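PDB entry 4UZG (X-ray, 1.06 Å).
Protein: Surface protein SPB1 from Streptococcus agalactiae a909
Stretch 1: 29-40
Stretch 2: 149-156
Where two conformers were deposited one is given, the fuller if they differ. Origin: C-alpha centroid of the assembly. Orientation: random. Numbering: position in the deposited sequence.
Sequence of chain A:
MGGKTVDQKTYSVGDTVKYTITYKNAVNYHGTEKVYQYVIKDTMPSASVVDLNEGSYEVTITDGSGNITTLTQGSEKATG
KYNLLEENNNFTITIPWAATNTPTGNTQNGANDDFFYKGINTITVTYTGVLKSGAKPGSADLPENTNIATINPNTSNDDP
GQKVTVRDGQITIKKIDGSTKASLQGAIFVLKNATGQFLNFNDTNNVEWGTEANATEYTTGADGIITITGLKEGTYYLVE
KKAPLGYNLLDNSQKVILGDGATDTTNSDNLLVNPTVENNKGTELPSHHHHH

Stretch 1 (29-40) YHGTEKVYQYVI
Stretch 2 (149-156) ATINPNTS

How do the two backbones meet? Strands 37-40 and 149-153 run antiparallel, their directions 163° apart and their axes 4.6 Å apart at closest. Val39 and Asn152 form the hydrogen-bonded pair: Val39 N donates to Asn152 O at 2.8 Å, and Asn152 N to Val39 O at 3.0 Å. Tyr38 with Pro153 and Ile40 with Ile151 are non-hydrogen-bonded pairs, each with CA atoms 4.5 Å apart. Proline suits this site, since the pairing with Tyr38 calls for no amide hydrogen from it. Asn154 N, donating to Gln37 O at 2.9 Å, extends the ladder.

Why is Asn154 the most covered residue? It sits at phi/psi 50/-125, a positive phi that asparagine tolerates, in the type II' turn Pro153 to Ser156. Its m rotamer, with chi2 at -10°, carries the amide to the backbone of Lys34 to Gln37, where ND2 donates to Lys34 O at 2.9 Å, while OD1 accepts from Tyr36 N at 2.9 Å and, weakly, from Gln37 N at 3.4 Å. OD1 also lies over one face of the Tyr36 ring (chi1 p). Gln37 (chi1 p, chi2 t) bonds back, NE2 donating to Asn154 O at 2.9 Å.

What packs on the Pro153 side of the sheet? Tyr38, Ile40 and Ile151, all chi1 m, share this face; like Pro153 they are buried, and their largely apolar surfaces suit it. The whole contact buries 672 Å², both sides summed. Tyr38 CE1 reaches Pro153 CB at 3.9 Å, and Ile40 CG1 meets Ile151 CG1 at 3.9 Å, with both chi2 angles near 100°, between wells. Pro153 CG lies over the face of the His30 ring (chi1 t), 3.6 Å from its centroid.

What joins the opposite face? Val39 (t) places CG2 3.7 Å from Asn154 O. Asn152 (chi1 m, chi2 -80°) and Thr150 (chi1 p) bring ND2 and OG1 each within 2.9 Å of one water, which accepts from Asn152 ND2 and links the strands by donating to Val39 O at 2.8 Å.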

# COMPACT_ATOMS: atom_id res chain seq x y z
N TYR A 29 2.26 -24.29 -26.26
CA TYR A 29 2.80 -23.69 -27.50
C TYR A 29 2.51 -22.19 -27.58
O TYR A 29 1.48 -21.72 -27.12
CB TYR A 29 2.24 -24.39 -28.75
CG TYR A 29 2.72 -25.80 -28.84
CD1 TYR A 29 3.93 -26.11 -29.45
CD2 TYR A 29 2.00 -26.83 -28.26
CE1 TYR A 29 4.39 -27.42 -29.51
CE2 TYR A 29 2.45 -28.14 -28.31
CZ TYR A 29 3.65 -28.42 -28.93
OH TYR A 29 4.09 -29.72 -28.97
N HIS A 30 3.45 -21.46 -28.18
CA HIS A 30 3.32 -20.02 -28.40
C HIS A 30 3.76 -19.76 -29.83
O HIS A 30 4.94 -19.89 -30.15
CB HIS A 30 4.21 -19.27 -27.40
CG HIS A 30 4.24 -17.78 -27.61
ND1 HIS A 30 5.41 -17.10 -27.88
CD2 HIS A 30 3.26 -16.86 -27.57
CE1 HIS A 30 5.14 -15.81 -28.01
NE2 HIS A 30 3.84 -15.64 -27.83
N GLY A 31 2.81 -19.42 -30.70
CA GLY A 31 3.08 -19.41 -32.11
C GLY A 31 3.19 -20.89 -32.43
O GLY A 31 2.37 -21.70 -31.97
N THR A 32 4.23 -21.25 -33.16
CA THR A 32 4.52 -22.64 -33.49
C THR A 32 5.66 -23.16 -32.60
O THR A 32 6.16 -24.28 -32.80
CB THR A 32 4.92 -22.77 -34.96
OG1 THR A 32 6.05 -21.93 -35.21
CG2 THR A 32 3.78 -22.34 -35.87
N GLU A 33 6.07 -22.37 -31.61
CA GLU A 33 7.20 -22.73 -30.76
C GLU A 33 6.74 -23.43 -29.49
O GLU A 33 5.81 -23.01 -28.82
CB GLU A 33 7.99 -21.49 -30.37
CG GLU A 33 8.81 -20.91 -31.50
CD GLU A 33 9.64 -19.72 -31.04
OE1 GLU A 33 9.53 -19.36 -29.85
OE2 GLU A 33 10.40 -19.16 -31.87
N LYS A 34 7.44 -24.51 -29.17
CA LYS A 34 7.25 -25.18 -27.90
C LYS A 34 7.58 -24.21 -26.76
O LYS A 34 8.62 -23.54 -26.81
CB LYS A 34 8.20 -26.37 -27.86
CG LYS A 34 8.32 -27.05 -26.55
CD LYS A 34 9.17 -28.29 -26.66
CE LYS A 34 9.26 -29.01 -25.35
NZ LYS A 34 10.10 -30.23 -25.41
N VAL A 35 6.71 -24.15 -25.75
CA VAL A 35 6.99 -23.36 -24.56
C VAL A 35 7.73 -24.23 -23.55
O VAL A 35 7.21 -25.24 -23.07
CB VAL A 35 5.71 -22.81 -23.92
CG1 VAL A 35 6.06 -22.04 -22.64
CG2 VAL A 35 4.99 -21.90 -24.91
N TYR A 36 8.94 -23.80 -23.21
CA TYR A 36 9.75 -24.52 -22.24
C TYR A 36 9.89 -23.77 -20.90
O TYR A 36 10.41 -24.35 -19.94
CB TYR A 36 11.13 -24.89 -22.81
CG TYR A 36 11.91 -23.69 -23.28
CD1 TYR A 36 12.64 -22.93 -22.39
CD2 TYR A 36 11.87 -23.29 -24.61
CE1 TYR A 36 13.35 -21.83 -22.82
CE2 TYR A 36 12.58 -22.19 -25.06
CZ TYR A 36 13.30 -21.45 -24.14
OH TYR A 36 14.01 -20.33 -24.52
N GLN A 37 9.42 -22.53 -20.81
CA GLN A 37 9.38 -21.81 -19.54
C GLN A 37 8.43 -20.65 -19.62
O GLN A 37 8.15 -20.16 -20.71
CB GLN A 37 10.78 -21.30 -19.16
CG GLN A 37 11.32 -20.25 -20.11
CD GLN A 37 12.74 -19.84 -19.79
OE1 GLN A 37 13.49 -20.58 -19.15
NE2 GLN A 37 13.13 -18.67 -20.27
N TYR A 38 7.98 -20.20 -18.46
CA TYR A 38 7.36 -18.88 -18.30
C TYR A 38 8.22 -18.08 -17.34
O TYR A 38 8.66 -18.59 -16.32
CB TYR A 38 5.90 -18.97 -17.79
CG TYR A 38 4.96 -19.39 -18.88
CD1 TYR A 38 4.41 -18.46 -19.75
CD2 TYR A 38 4.65 -20.73 -19.07
CE1 TYR A 38 3.60 -18.86 -20.79
CE2 TYR A 38 3.82 -21.13 -20.09
CZ TYR A 38 3.32 -20.21 -20.98
OH TYR A 38 2.52 -20.59 -22.04
N VAL A 39 8.43 -16.81 -17.67
CA VAL A 39 9.25 -15.91 -16.86
C VAL A 39 8.39 -14.77 -16.34
O VAL A 39 7.77 -14.04 -17.13
CB VAL A 39 10.40 -15.34 -17.69
CG1 VAL A 39 11.28 -14.46 -16.81
CG2 VAL A 39 11.23 -16.44 -18.36
N ILE A 40 8.35 -14.62 -15.02
CA ILE A 40 7.60 -13.57 -14.34
C ILE A 40 8.63 -12.59 -13.78
O ILE A 40 9.44 -12.95 -12.93
CB ILE A 40 6.76 -14.15 -13.20
CG1 ILE A 40 5.76 -15.19 -13.74
CG2 ILE A 40 6.05 -13.03 -12.44
CD1 ILE A 40 6.20 -16.63 -13.54
N ALA A 149 4.40 -6.13 -13.23
CA ALA A 149 4.80 -7.51 -13.44
C ALA A 149 4.55 -7.87 -14.89
O ALA A 149 3.48 -7.61 -15.42
CB ALA A 149 4.01 -8.44 -12.55
N THR A 150 5.54 -8.52 -15.51
CA THR A 150 5.38 -9.06 -16.86
C THR A 150 5.48 -10.58 -16.76
O THR A 150 6.22 -11.12 -15.92
CB THR A 150 6.43 -8.52 -17.83
OG1 THR A 150 7.72 -8.90 -17.37
CG2 THR A 150 6.31 -7.03 -18.00
N ILE A 151 4.77 -11.26 -17.66
CA ILE A 151 4.86 -12.70 -17.78
C ILE A 151 5.03 -13.01 -19.28
O ILE A 151 4.20 -12.60 -20.09
CB ILE A 151 3.62 -13.41 -17.22
CG1 ILE A 151 3.33 -12.96 -15.77
CG2 ILE A 151 3.81 -14.93 -17.36
CD1 ILE A 151 2.26 -11.82 -15.65
N ASN A 152 6.10 -13.72 -19.60
CA ASN A 152 6.43 -14.02 -21.00
C ASN A 152 6.81 -15.50 -21.12
O ASN A 152 7.48 -16.05 -20.24
CB ASN A 152 7.65 -13.22 -21.46
CG ASN A 152 7.36 -11.75 -21.69
OD1 ASN A 152 6.84 -11.36 -22.72
ND2 ASN A 152 7.71 -10.92 -20.72
N PRO A 153 6.45 -16.14 -22.24
CA PRO A 153 6.99 -17.46 -22.54
C PRO A 153 8.43 -17.35 -23.00
O PRO A 153 8.81 -16.35 -23.61
CB PRO A 153 6.09 -17.94 -23.67
CG PRO A 153 5.76 -16.66 -24.41
CD PRO A 153 5.63 -15.60 -23.34
N ASN A 154 9.19 -18.41 -22.78
CA ASN A 154 10.51 -18.58 -23.38
C ASN A 154 11.35 -17.32 -23.15
O ASN A 154 11.51 -16.92 -22.00
CB ASN A 154 10.37 -19.04 -24.83
CG ASN A 154 9.74 -20.40 -24.91
OD1 ASN A 154 9.57 -21.09 -23.91
ND2 ASN A 154 9.42 -20.83 -26.13
N THR A 155 11.89 -16.72 -24.21
CA THR A 155 12.74 -15.55 -24.03
C THR A 155 12.11 -14.26 -24.56
O THR A 155 12.79 -13.25 -24.75
CB THR A 155 14.11 -15.74 -24.66
OG1 THR A 155 13.97 -15.99 -26.06
CG2 THR A 155 14.84 -16.90 -24.01
N SER A 156 10.81 -14.26 -24.76
CA SER A 156 10.16 -13.03 -25.18
C SER A 156 10.18 -11.98 -24.08
O SER A 156 10.15 -12.30 -22.91
CB SER A 156 8.72 -13.30 -25.57
OG SER A 156 8.14 -12.09 -26.03
O HOH W 1 8.64 -11.53 -17.99